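PDB 3F3B: phage-like element PBSX protein xkdH from Bacillus subtilis, which is of unknown function but belongs to a phage-barrel family, consistent with a structural part in the PBSX phage-like particle. Local coordinates for residues C11-E16 with V84-I89; A17-S22 with Q34-Y39; Q66-S71 with A112-S117; F76-D81 with R104-E109. All coordinates share one frame; numbering follows the deposited sequence.

Contact 1: residues C11-E16 with V84-I89; sequences CDIYHE and VNDKII
Asp12 to Tyr14 pair antiparallel with Lys87 to Ile89, the two short strand axes approaching to 4.4 Å at an angle of 159°. Asp12 with Ile89 and Tyr14 with Lys87 are hydrogen-bonded pairs, each closed by two backbone N-H...O bonds. Ile13 with Ile88, between them, is a non-hydrogen-bonded pair. Tyr14, Lys87 and Ile89 share one face of the sheet. There the lysine chain bends at chi3 (66°), which sets CE over the face of the Tyr14 ring, displaced toward its rim. Lys87 CE lies 4.1 Å from the centroid of that ring in a CH-pi contact. Lys87 NZ follows over the same ring at 4.7 Å from the centroid, a cation-pi pair. Ile89 CG1 reaches Tyr14 CE2 at 3.4 Å, meeting the ring obliquely. The pairing joins strand 9-19 to strand 87-90 in a curled antiparallel sheet, consistent with the phage-barrel clan of this family. On the opposite face Ile13 and Ile88 lie side by side, with Ile13 CG1 4.0 Å from Ile88 CG2. Phe76 of strand 66-77 also packs against Ile13. Just past the paired strands, His15 ND1 donates to Asp86 OD1 at 2.6 Å. The carboxylate oxygen lies near the ring plane, but the nitrogen comes from above the carboxylate plane. The two planes are 33° apart. A water 2.5 Å from Asp86 OD1 also donates to that oxygen and accepts from Glu16 N at 2.9 Å. Asp86 OD2 accepts from the backbone N of Arg83, so both ends of the carboxylate are held.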
# COMPACT_ATOMS: atom_id res chain seq x y z
N CYS A 11 -1.46 -2.38 10.29
CA CYS A 11 -0.96 -1.38 9.36
C CYS A 11 -1.93 -0.21 9.21
O CYS A 11 -3.11 -0.30 9.57
CB CYS A 11 -0.74 -2.01 7.98
SG CYS A 11 -2.27 -2.52 7.16
N ASP A 12 -1.42 0.89 8.69
CA ASP A 12 -2.24 2.06 8.42
C ASP A 12 -2.37 2.08 6.91
O ASP A 12 -1.43 1.74 6.20
CB ASP A 12 -1.56 3.34 8.89
CG ASP A 12 -1.49 3.44 10.39
OD1 ASP A 12 -2.35 2.82 11.07
OD2 ASP A 12 -0.58 4.14 10.89
N ILE A 13 -3.54 2.46 6.42
CA ILE A 13 -3.79 2.49 5.00
C ILE A 13 -4.10 3.91 4.51
O ILE A 13 -4.82 4.65 5.17
CB ILE A 13 -4.96 1.54 4.65
CG1 ILE A 13 -4.69 0.15 5.23
CG2 ILE A 13 -5.12 1.43 3.15
CD1 ILE A 13 -5.87 -0.83 5.11
N TYR A 14 -3.55 4.26 3.36
CA TYR A 14 -3.74 5.57 2.74
C TYR A 14 -4.24 5.35 1.32
O TYR A 14 -3.63 4.61 0.55
CB TYR A 14 -2.42 6.34 2.64
CG TYR A 14 -1.73 6.62 3.95
CD1 TYR A 14 -1.58 7.92 4.43
CD2 TYR A 14 -1.19 5.58 4.71
CE1 TYR A 14 -0.91 8.18 5.62
CE2 TYR A 14 -0.52 5.82 5.90
CZ TYR A 14 -0.39 7.12 6.36
OH TYR A 14 0.26 7.36 7.55
N HIS A 15 -5.33 6.02 0.97
CA HIS A 15 -5.88 5.89 -0.37
C HIS A 15 -5.42 7.00 -1.29
O HIS A 15 -5.26 8.15 -0.86
CB HIS A 15 -7.41 5.90 -0.31
CG HIS A 15 -7.99 4.84 0.57
ND1 HIS A 15 -7.53 3.54 0.58
CD2 HIS A 15 -9.02 4.88 1.44
CE1 HIS A 15 -8.26 2.82 1.40
NE2 HIS A 15 -9.18 3.61 1.94
N GLU A 16 -5.20 6.67 -2.56
CA GLU A 16 -4.81 7.68 -3.53
C GLU A 16 -6.01 8.61 -3.62
O GLU A 16 -7.16 8.16 -3.56
CB GLU A 16 -4.53 7.03 -4.89
CG GLU A 16 -3.27 6.16 -4.93
CD GLU A 16 -1.99 6.98 -5.05
OE1 GLU A 16 -1.91 8.07 -4.45
OE2 GLU A 16 -1.05 6.52 -5.74
N VAL A 84 -6.62 -0.65 -4.79
CA VAL A 84 -5.29 -0.81 -5.35
C VAL A 84 -4.60 0.55 -5.37
O VAL A 84 -5.25 1.60 -5.46
CB VAL A 84 -5.34 -1.44 -6.77
CG1 VAL A 84 -3.98 -1.35 -7.43
CG2 VAL A 84 -5.75 -2.90 -6.66
N ASN A 85 -3.28 0.52 -5.24
CA ASN A 85 -2.45 1.71 -5.20
C ASN A 85 -2.55 2.32 -3.81
O ASN A 85 -2.09 3.43 -3.57
CB ASN A 85 -2.88 2.72 -6.27
CG ASN A 85 -2.61 2.21 -7.67
OD1 ASN A 85 -1.48 1.83 -7.99
ND2 ASN A 85 -3.64 2.19 -8.50
N ASP A 86 -3.17 1.58 -2.89
CA ASP A 86 -3.26 2.03 -1.51
C ASP A 86 -1.85 1.97 -0.97
O ASP A 86 -1.05 1.14 -1.42
CB ASP A 86 -4.08 1.06 -0.66
CG ASP A 86 -5.53 1.41 -0.60
OD1 ASP A 86 -5.91 2.47 -1.16
OD2 ASP A 86 -6.29 0.62 0.01
N LYS A 87 -1.54 2.84 -0.02
CA LYS A 87 -0.23 2.80 0.61
C LYS A 87 -0.47 2.27 2.02
O LYS A 87 -1.30 2.82 2.75
CB LYS A 87 0.41 4.18 0.70
CG LYS A 87 1.70 4.20 1.55
CD LYS A 87 2.43 5.54 1.49
CE LYS A 87 1.63 6.66 2.13
NZ LYS A 87 2.36 7.95 2.07
N ILE A 88 0.20 1.20 2.40
CA ILE A 88 0.02 0.68 3.74
C ILE A 88 1.34 0.81 4.48
O ILE A 88 2.42 0.61 3.90
CB ILE A 88 -0.44 -0.80 3.77
CG1 ILE A 88 0.70 -1.72 3.34
CG2 ILE A 88 -1.66 -0.98 2.86
CD1 ILE A 88 0.42 -3.19 3.57
N ILE A 89 1.26 1.17 5.76
CA ILE A 89 2.43 1.33 6.60
C ILE A 89 2.42 0.21 7.64
O ILE A 89 1.51 0.14 8.47
CB ILE A 89 2.40 2.67 7.35
CG1 ILE A 89 2.19 3.83 6.36
CG2 ILE A 89 3.69 2.83 8.14
CD1 ILE A 89 3.37 4.17 5.50
O HOH W 1 -5.86 3.97 -3.20

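Contact 2: residues A17-S22 with Q34-Y39; sequences AAQAPS and QPVISY
Ala17 and Ser38 form an antiparallel hydrogen-bonded pair in a beta hairpin, whose two strands are joined by the long loop between residues 22 and 34. The tight part is the backbone ladder together with the Gln19 side chain. Ala17 N donates to Ser38 O at 2.9 Å, and Ser38 N donates back to Ala17 O at 3.1 Å. One step on, Ala18 faces Ile37 as a non-hydrogen-bonded pair. Further toward the loop, Gln19 N donates to Val36 O at 2.7 Å, although the pairing there is already loose. The strand directions differ by 134°, well short of straight antiparallel. Gln19 lies against Val36 and Ser38, with Gln19 CB 4.0 Å from Val36 CB. Its chain bends at chi2 (-59°), which brings CD close to Ser38. Gln19 CD is 2.9 Å from Ser38 OG, a matter of close packing.

The loose part is the other face, at the surface. Ala18 CB touches Pro35 CB at 3.9 Å, and Ile37 CD1 meets Ala18 CA at 4.0 Å. These few carbons make a sparse apolar patch, and Ala18 and Ile37 are exposed. Pro21 and Ser22, where the chain enters the loop, are poorly ordered. At the other end Tyr39 OH bonds to Asn85 O and ties the hairpin to the body of the fold. Back on the tight side, Gln19 NE2 donates to Ala17 O at 3.1 Å from above the carbonyl plane, while Ser38 N reaches the same oxygen within that plane.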
# COMPACT_ATOMS: atom_id res chain seq x y z
N ALA A 17 -5.77 9.90 -3.75
CA ALA A 17 -6.88 10.85 -3.85
C ALA A 17 -6.59 11.94 -4.87
O ALA A 17 -5.44 12.31 -5.09
CB ALA A 17 -7.15 11.48 -2.47
N ALA A 18 -7.64 12.43 -5.51
CA ALA A 18 -7.50 13.49 -6.50
C ALA A 18 -7.32 14.78 -5.72
O ALA A 18 -8.11 15.09 -4.83
CB ALA A 18 -8.74 13.57 -7.37
N GLN A 19 -6.26 15.52 -6.04
CA GLN A 19 -5.96 16.78 -5.37
C GLN A 19 -6.65 17.96 -6.04
O GLN A 19 -6.94 17.92 -7.24
CB GLN A 19 -4.45 17.03 -5.34
CG GLN A 19 -3.67 15.90 -4.68
CD GLN A 19 -4.11 15.66 -3.25
OE1 GLN A 19 -3.94 16.53 -2.38
NE2 GLN A 19 -4.67 14.49 -2.99
N ALA A 20 -6.92 18.99 -5.26
CA ALA A 20 -7.58 20.19 -5.77
C ALA A 20 -6.84 20.71 -6.99
O ALA A 20 -5.61 20.85 -6.96
CB ALA A 20 -7.62 21.26 -4.69
N PRO A 21 -7.57 21.02 -8.07
CA PRO A 21 -6.94 21.53 -9.29
C PRO A 21 -5.98 22.68 -9.01
O PRO A 21 -6.32 23.63 -8.32
CB PRO A 21 -8.13 21.96 -10.14
CG PRO A 21 -9.19 20.97 -9.74
CD PRO A 21 -9.03 20.93 -8.23
N SER A 22 -4.77 22.57 -9.54
CA SER A 22 -3.76 23.60 -9.36
C SER A 22 -2.94 23.74 -10.62
O SER A 22 -2.08 22.91 -10.91
CB SER A 22 -2.84 23.27 -8.19
OG SER A 22 -1.86 24.29 -8.03
N GLN A 34 -7.51 14.62 -15.68
CA GLN A 34 -6.14 14.31 -15.31
C GLN A 34 -5.73 15.08 -14.06
O GLN A 34 -4.87 15.95 -14.11
CB GLN A 34 -5.19 14.64 -16.46
CG GLN A 34 -3.82 14.03 -16.26
CD GLN A 34 -3.90 12.56 -15.90
OE1 GLN A 34 -4.35 11.73 -16.69
NE2 GLN A 34 -3.47 12.23 -14.68
N PRO A 35 -6.37 14.77 -12.92
CA PRO A 35 -6.08 15.43 -11.64
C PRO A 35 -4.72 15.03 -11.10
O PRO A 35 -4.06 14.14 -11.65
CB PRO A 35 -7.20 14.92 -10.72
CG PRO A 35 -8.29 14.51 -11.68
CD PRO A 35 -7.51 13.86 -12.78
N VAL A 36 -4.29 15.70 -10.03
CA VAL A 36 -3.03 15.39 -9.39
C VAL A 36 -3.38 14.37 -8.32
O VAL A 36 -4.14 14.68 -7.40
CB VAL A 36 -2.40 16.63 -8.74
CG1 VAL A 36 -1.13 16.23 -7.99
CG2 VAL A 36 -2.08 17.67 -9.81
N ILE A 37 -2.84 13.17 -8.44
CA ILE A 37 -3.11 12.08 -7.50
C ILE A 37 -2.01 11.93 -6.47
O ILE A 37 -0.83 11.86 -6.82
CB ILE A 37 -3.25 10.72 -8.25
CG1 ILE A 37 -4.11 10.88 -9.51
CG2 ILE A 37 -3.83 9.67 -7.31
CD1 ILE A 37 -5.48 11.45 -9.25
N SER A 38 -2.39 11.88 -5.19
CA SER A 38 -1.43 11.73 -4.10
C SER A 38 -2.11 11.22 -2.84
O SER A 38 -3.33 11.12 -2.80
CB SER A 38 -0.74 13.06 -3.80
OG SER A 38 -1.67 14.02 -3.36
N TYR A 39 -1.32 10.91 -1.82
CA TYR A 39 -1.86 10.42 -0.56
C TYR A 39 -2.00 11.54 0.46
O TYR A 39 -1.28 12.54 0.40
CB TYR A 39 -0.95 9.34 0.06
CG TYR A 39 -0.66 8.15 -0.82
CD1 TYR A 39 0.56 8.02 -1.48
CD2 TYR A 39 -1.60 7.14 -0.99
CE1 TYR A 39 0.84 6.91 -2.27
CE2 TYR A 39 -1.33 6.02 -1.79
CZ TYR A 39 -0.11 5.92 -2.42
OH TYR A 39 0.16 4.84 -3.22

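Contact 3: residues Q66-S71 with A112-S117; sequences QTVYHS and AVRDES
His70 and Arg114 make the one hydrogen bond between residues 66-71 and 112-117. Arg114 N donates to His70 O at 2.8 Å, and the bond is nearly straight (173° at the hydrogen). The same His70 O receives a longer CA-H...O contact from Val113. Next to it, Ser71 and Val113 form an antiparallel non-hydrogen-bonded pair. The strand directions differ by 131°, and only one bridge forms between the two segments.

The apolar contacts are few. Val113 CG2 meets Ser71 CB at 4.0 Å on the face these two residues share. Val113 CG1 approaches His70 CE1 at 4.1 Å, obliquely to the ring. The Arg114 chain starts with CG anti to the backbone N (chi1 169°) and runs extended to NE. Its CD touches Val68 CG2 at 4.0 Å, and the two side chains cross at about a right angle. Outside the two segments, Arg114 NH1 has a long, weak ionic approach to a bound phosphate ion, probably from the crystallisation liquor.

Polar bonds hold a turn within residues 112-117. Ser117 OG donates to Arg114 O at 2.9 Å, on a lone pair in the carbonyl plane, and Ser117 N donates to the same oxygen. This sets Ser117 beside the His70 ring. Ser117 OG contacts His70 CE1 at 3.3 Å, but Ser117 is poorly ordered and little rests on this. His70 ND1 has a weak hydrogen bond to Gln58 OE1 of strand 48-61.

Two residues, His70 and Ser71, lie opposite the single Thr56 of that strand, which makes a classic beta bulge in a curled antiparallel sheet, consistent with the phage-barrel clan.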
# COMPACT_ATOMS: atom_id res chain seq x y z
N GLN A 66 21.74 -6.44 4.44
CA GLN A 66 20.45 -5.92 4.87
C GLN A 66 19.35 -6.60 4.08
O GLN A 66 19.34 -6.58 2.85
CB GLN A 66 20.37 -4.41 4.64
CG GLN A 66 21.29 -3.60 5.51
CD GLN A 66 20.57 -2.43 6.13
OE1 GLN A 66 19.88 -1.67 5.45
NE2 GLN A 66 20.74 -2.26 7.44
N THR A 67 18.42 -7.22 4.79
CA THR A 67 17.33 -7.90 4.13
C THR A 67 16.00 -7.40 4.63
O THR A 67 15.79 -7.29 5.84
CB THR A 67 17.44 -9.41 4.32
OG1 THR A 67 18.56 -9.90 3.57
CG2 THR A 67 16.16 -10.11 3.83
N VAL A 68 15.11 -7.09 3.70
CA VAL A 68 13.78 -6.60 4.03
C VAL A 68 12.74 -7.41 3.25
O VAL A 68 13.09 -8.22 2.38
CB VAL A 68 13.62 -5.12 3.62
CG1 VAL A 68 14.70 -4.28 4.27
CG2 VAL A 68 13.68 -5.00 2.11
N TYR A 69 11.47 -7.21 3.57
CA TYR A 69 10.41 -7.90 2.86
C TYR A 69 10.19 -7.13 1.57
O TYR A 69 10.06 -5.91 1.57
CB TYR A 69 9.13 -7.92 3.69
CG TYR A 69 9.18 -8.91 4.84
CD1 TYR A 69 8.91 -10.26 4.63
CD2 TYR A 69 9.55 -8.50 6.12
CE1 TYR A 69 9.00 -11.18 5.67
CE2 TYR A 69 9.64 -9.41 7.16
CZ TYR A 69 9.37 -10.75 6.93
OH TYR A 69 9.47 -11.65 7.96
N HIS A 70 10.17 -7.85 0.45
CA HIS A 70 9.97 -7.20 -0.84
C HIS A 70 8.48 -7.13 -1.14
O HIS A 70 7.99 -6.13 -1.67
CB HIS A 70 10.69 -7.99 -1.93
CG HIS A 70 10.39 -7.51 -3.32
ND1 HIS A 70 10.68 -6.23 -3.74
CD2 HIS A 70 9.80 -8.13 -4.37
CE1 HIS A 70 10.29 -6.08 -5.00
NE2 HIS A 70 9.75 -7.22 -5.40
N SER A 71 7.76 -8.19 -0.80
CA SER A 71 6.34 -8.22 -1.04
C SER A 71 5.68 -9.37 -0.30
O SER A 71 6.36 -10.26 0.22
CB SER A 71 6.08 -8.37 -2.54
OG SER A 71 6.42 -9.68 -2.98
N ALA A 112 1.07 -6.76 -1.74
CA ALA A 112 1.66 -5.50 -1.33
C ALA A 112 3.13 -5.55 -1.78
O ALA A 112 3.77 -6.60 -1.69
CB ALA A 112 1.57 -5.34 0.18
N VAL A 113 3.67 -4.43 -2.27
CA VAL A 113 5.05 -4.42 -2.72
C VAL A 113 5.83 -3.24 -2.12
O VAL A 113 5.33 -2.12 -2.06
CB VAL A 113 5.15 -4.36 -4.28
CG1 VAL A 113 6.61 -4.38 -4.73
CG2 VAL A 113 4.43 -5.56 -4.90
N ARG A 114 7.05 -3.53 -1.67
CA ARG A 114 7.95 -2.54 -1.08
C ARG A 114 7.92 -1.25 -1.89
O ARG A 114 8.28 -1.24 -3.07
CB ARG A 114 9.37 -3.13 -1.03
CG ARG A 114 10.49 -2.16 -0.68
CD ARG A 114 11.84 -2.89 -0.74
NE ARG A 114 12.96 -2.01 -1.10
CZ ARG A 114 13.50 -1.11 -0.29
NH1 ARG A 114 13.04 -0.97 0.95
NH2 ARG A 114 14.50 -0.35 -0.71
N ASP A 115 7.49 -0.18 -1.25
CA ASP A 115 7.38 1.12 -1.90
C ASP A 115 8.60 1.53 -2.71
O ASP A 115 8.50 1.75 -3.92
CB ASP A 115 7.07 2.21 -0.87
CG ASP A 115 6.36 3.40 -1.48
OD1 ASP A 115 6.40 3.56 -2.72
OD2 ASP A 115 5.75 4.19 -0.71
N GLU A 116 9.75 1.64 -2.06
CA GLU A 116 10.97 2.07 -2.74
C GLU A 116 11.59 1.13 -3.77
O GLU A 116 12.71 1.37 -4.23
CB GLU A 116 12.04 2.46 -1.72
CG GLU A 116 11.79 3.83 -1.09
CD GLU A 116 12.95 4.32 -0.26
OE1 GLU A 116 13.32 3.65 0.73
OE2 GLU A 116 13.50 5.39 -0.60
N SER A 117 10.87 0.08 -4.15
CA SER A 117 11.38 -0.84 -5.16
C SER A 117 10.58 -0.62 -6.44
O SER A 117 10.79 -1.29 -7.45
CB SER A 117 11.24 -2.30 -4.71
OG SER A 117 9.91 -2.77 -4.86

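Contact 4: residues F76-D81 with R104-E109; sequences FPLSAD and RHHHWE
Trp108 and Leu78 carry most of this contact, with Phe76 third. Phe76 and Trp108 form an antiparallel hydrogen-bonded pair: Phe76 N donates to Trp108 O at 2.9 Å, and Trp108 N returns a bond of the same length to Phe76 O. Their side chains leave on one face, with Phe76 CB 4.1 Å from Trp108 CB. The Phe76 ring then leads away from Trp108 to pack on Cys11 of strand 9-19 and Val48 of strand 48-61.

The indole turns toward the loop after Phe76. Chi1 (-74°) puts Trp108 CG anti to the carbonyl carbon, and chi2 (110°) sets the turn of the ring. Trp108 NE1 donates to Leu78 O at 2.8 Å. The bond is bent, 142° at the hydrogen. Pro77 O lies at the edge of the same indole, 3.2 Å from Trp108 CD1. Leu78 CD1 sits over the five-membered ring of Trp108 on one face, 3.9 Å from its centroid, in a CH-pi contact. Lys101 adds a cation-pi contact to this indole.

The other leucine branch turns to His106: Leu78 CD2 lies 3.5 Å from His106 CE1, and Leu78 CB lies over a face of that imidazole. Leucine thus fits between the two rings, crossing each side chain at about a right angle.

Two tight turns meet here: the type I turn Pro77-Ala80, and the type I' turn Arg104-His107 that closes a two-residue beta hairpin between strands 102-104 and 107-114.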
# COMPACT_ATOMS: atom_id res chain seq x y z
N PHE A 76 -6.92 -9.19 4.41
CA PHE A 76 -7.64 -8.18 5.18
C PHE A 76 -9.07 -8.61 5.47
O PHE A 76 -9.65 -9.42 4.74
CB PHE A 76 -7.77 -6.88 4.40
CG PHE A 76 -6.49 -6.12 4.22
CD1 PHE A 76 -5.95 -5.39 5.27
CD2 PHE A 76 -5.89 -6.03 2.96
CE1 PHE A 76 -4.85 -4.58 5.06
CE2 PHE A 76 -4.79 -5.22 2.75
CZ PHE A 76 -4.27 -4.49 3.80
N PRO A 77 -9.67 -8.04 6.53
CA PRO A 77 -11.05 -8.38 6.88
C PRO A 77 -11.89 -7.82 5.74
O PRO A 77 -11.52 -6.81 5.14
CB PRO A 77 -11.29 -7.61 8.17
CG PRO A 77 -9.92 -7.40 8.73
CD PRO A 77 -9.10 -7.09 7.50
N LEU A 78 -13.01 -8.46 5.45
CA LEU A 78 -13.88 -8.02 4.37
C LEU A 78 -14.44 -6.61 4.62
O LEU A 78 -14.69 -5.85 3.68
CB LEU A 78 -15.02 -9.02 4.18
CG LEU A 78 -15.52 -9.18 2.74
CD1 LEU A 78 -14.38 -9.70 1.87
CD2 LEU A 78 -16.68 -10.15 2.71
N SER A 79 -14.63 -6.27 5.89
CA SER A 79 -15.17 -4.96 6.26
C SER A 79 -14.19 -3.83 5.96
O SER A 79 -14.58 -2.66 5.95
CB SER A 79 -15.50 -4.95 7.76
OG SER A 79 -14.34 -5.17 8.53
N ALA A 80 -12.93 -4.17 5.72
CA ALA A 80 -11.92 -3.16 5.42
C ALA A 80 -12.06 -2.57 4.01
O ALA A 80 -12.44 -3.26 3.07
CB ALA A 80 -10.53 -3.77 5.59
N ASP A 81 -11.75 -1.28 3.88
CA ASP A 81 -11.81 -0.55 2.60
C ASP A 81 -10.45 -0.70 1.93
O ASP A 81 -9.51 0.03 2.24
CB ASP A 81 -12.10 0.93 2.85
CG ASP A 81 -12.36 1.72 1.57
OD1 ASP A 81 -11.69 1.49 0.54
OD2 ASP A 81 -13.25 2.61 1.60
N ARG A 104 -11.40 -14.31 -1.01
CA ARG A 104 -11.17 -15.73 -0.78
C ARG A 104 -11.19 -15.92 0.73
O ARG A 104 -10.54 -15.17 1.47
CB ARG A 104 -9.81 -16.17 -1.35
CG ARG A 104 -9.80 -17.62 -1.82
CD ARG A 104 -8.40 -18.19 -2.02
NE ARG A 104 -7.65 -18.25 -0.76
CZ ARG A 104 -6.48 -18.87 -0.61
NH1 ARG A 104 -5.92 -19.49 -1.64
NH2 ARG A 104 -5.87 -18.85 0.56
N HIS A 105 -11.96 -16.90 1.19
CA HIS A 105 -12.07 -17.19 2.62
C HIS A 105 -12.60 -16.00 3.39
O HIS A 105 -12.16 -15.73 4.50
CB HIS A 105 -10.71 -17.60 3.19
CG HIS A 105 -10.17 -18.86 2.61
ND1 HIS A 105 -8.83 -19.20 2.68
CD2 HIS A 105 -10.78 -19.88 1.94
CE1 HIS A 105 -8.64 -20.37 2.08
NE2 HIS A 105 -9.81 -20.80 1.62
N HIS A 106 -13.55 -15.28 2.79
CA HIS A 106 -14.17 -14.12 3.42
C HIS A 106 -13.18 -12.99 3.73
O HIS A 106 -13.41 -12.17 4.62
CB HIS A 106 -14.87 -14.57 4.71
CG HIS A 106 -15.86 -13.58 5.24
ND1 HIS A 106 -16.98 -13.18 4.54
CD2 HIS A 106 -15.93 -12.94 6.44
CE1 HIS A 106 -17.69 -12.35 5.27
NE2 HIS A 106 -17.08 -12.18 6.43
N HIS A 107 -12.08 -12.94 2.98
CA HIS A 107 -11.07 -11.91 3.20
C HIS A 107 -10.70 -11.22 1.89
O HIS A 107 -10.90 -11.78 0.81
CB HIS A 107 -9.80 -12.54 3.76
CG HIS A 107 -9.98 -13.24 5.07
ND1 HIS A 107 -9.22 -14.32 5.44
CD2 HIS A 107 -10.83 -13.01 6.09
CE1 HIS A 107 -9.59 -14.73 6.64
NE2 HIS A 107 -10.57 -13.94 7.06
N TRP A 108 -10.18 -10.00 1.99
CA TRP A 108 -9.71 -9.32 0.79
C TRP A 108 -8.27 -9.81 0.68
O TRP A 108 -7.53 -9.78 1.66
CB TRP A 108 -9.69 -7.79 0.94
CG TRP A 108 -11.03 -7.14 0.91
CD1 TRP A 108 -11.68 -6.54 1.95
CD2 TRP A 108 -11.92 -7.04 -0.21
NE1 TRP A 108 -12.91 -6.08 1.55
CE2 TRP A 108 -13.08 -6.37 0.23
CE3 TRP A 108 -11.84 -7.46 -1.55
CZ2 TRP A 108 -14.17 -6.11 -0.62
CZ3 TRP A 108 -12.93 -7.19 -2.40
CH2 TRP A 108 -14.08 -6.52 -1.93
N GLU A 109 -7.88 -10.28 -0.49
CA GLU A 109 -6.51 -10.73 -0.68
C GLU A 109 -5.90 -9.81 -1.72
O GLU A 109 -6.51 -9.54 -2.75
CB GLU A 109 -6.46 -12.17 -1.18
CG GLU A 109 -6.62 -13.21 -0.09
CD GLU A 109 -6.47 -14.62 -0.62
OE1 GLU A 109 -5.88 -14.78 -1.71
OE2 GLU A 109 -6.93 -15.56 0.06

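In the fold
From the N terminus, strand 9-19 enters contact 1 and runs on into contact 2. Contact 2 closes first, as a local hairpin over the loop 23-33. It is nested in the larger loop that contact 1 closes when the chain reaches 84-89. Before that closure, strand 66-77 opens contacts 3 and 4, which both finish on strand 107-114. Contact 4 is nested inside contact 3, their centres about 22 Å apart, and both cross contact 1 along the chain. Contact 1 joins strand 9-19 to 87-90, and contacts 3 and 4 join 66-77 to 107-114. All belong to one curled sheet through the strands between them, and contact 2 projects from it.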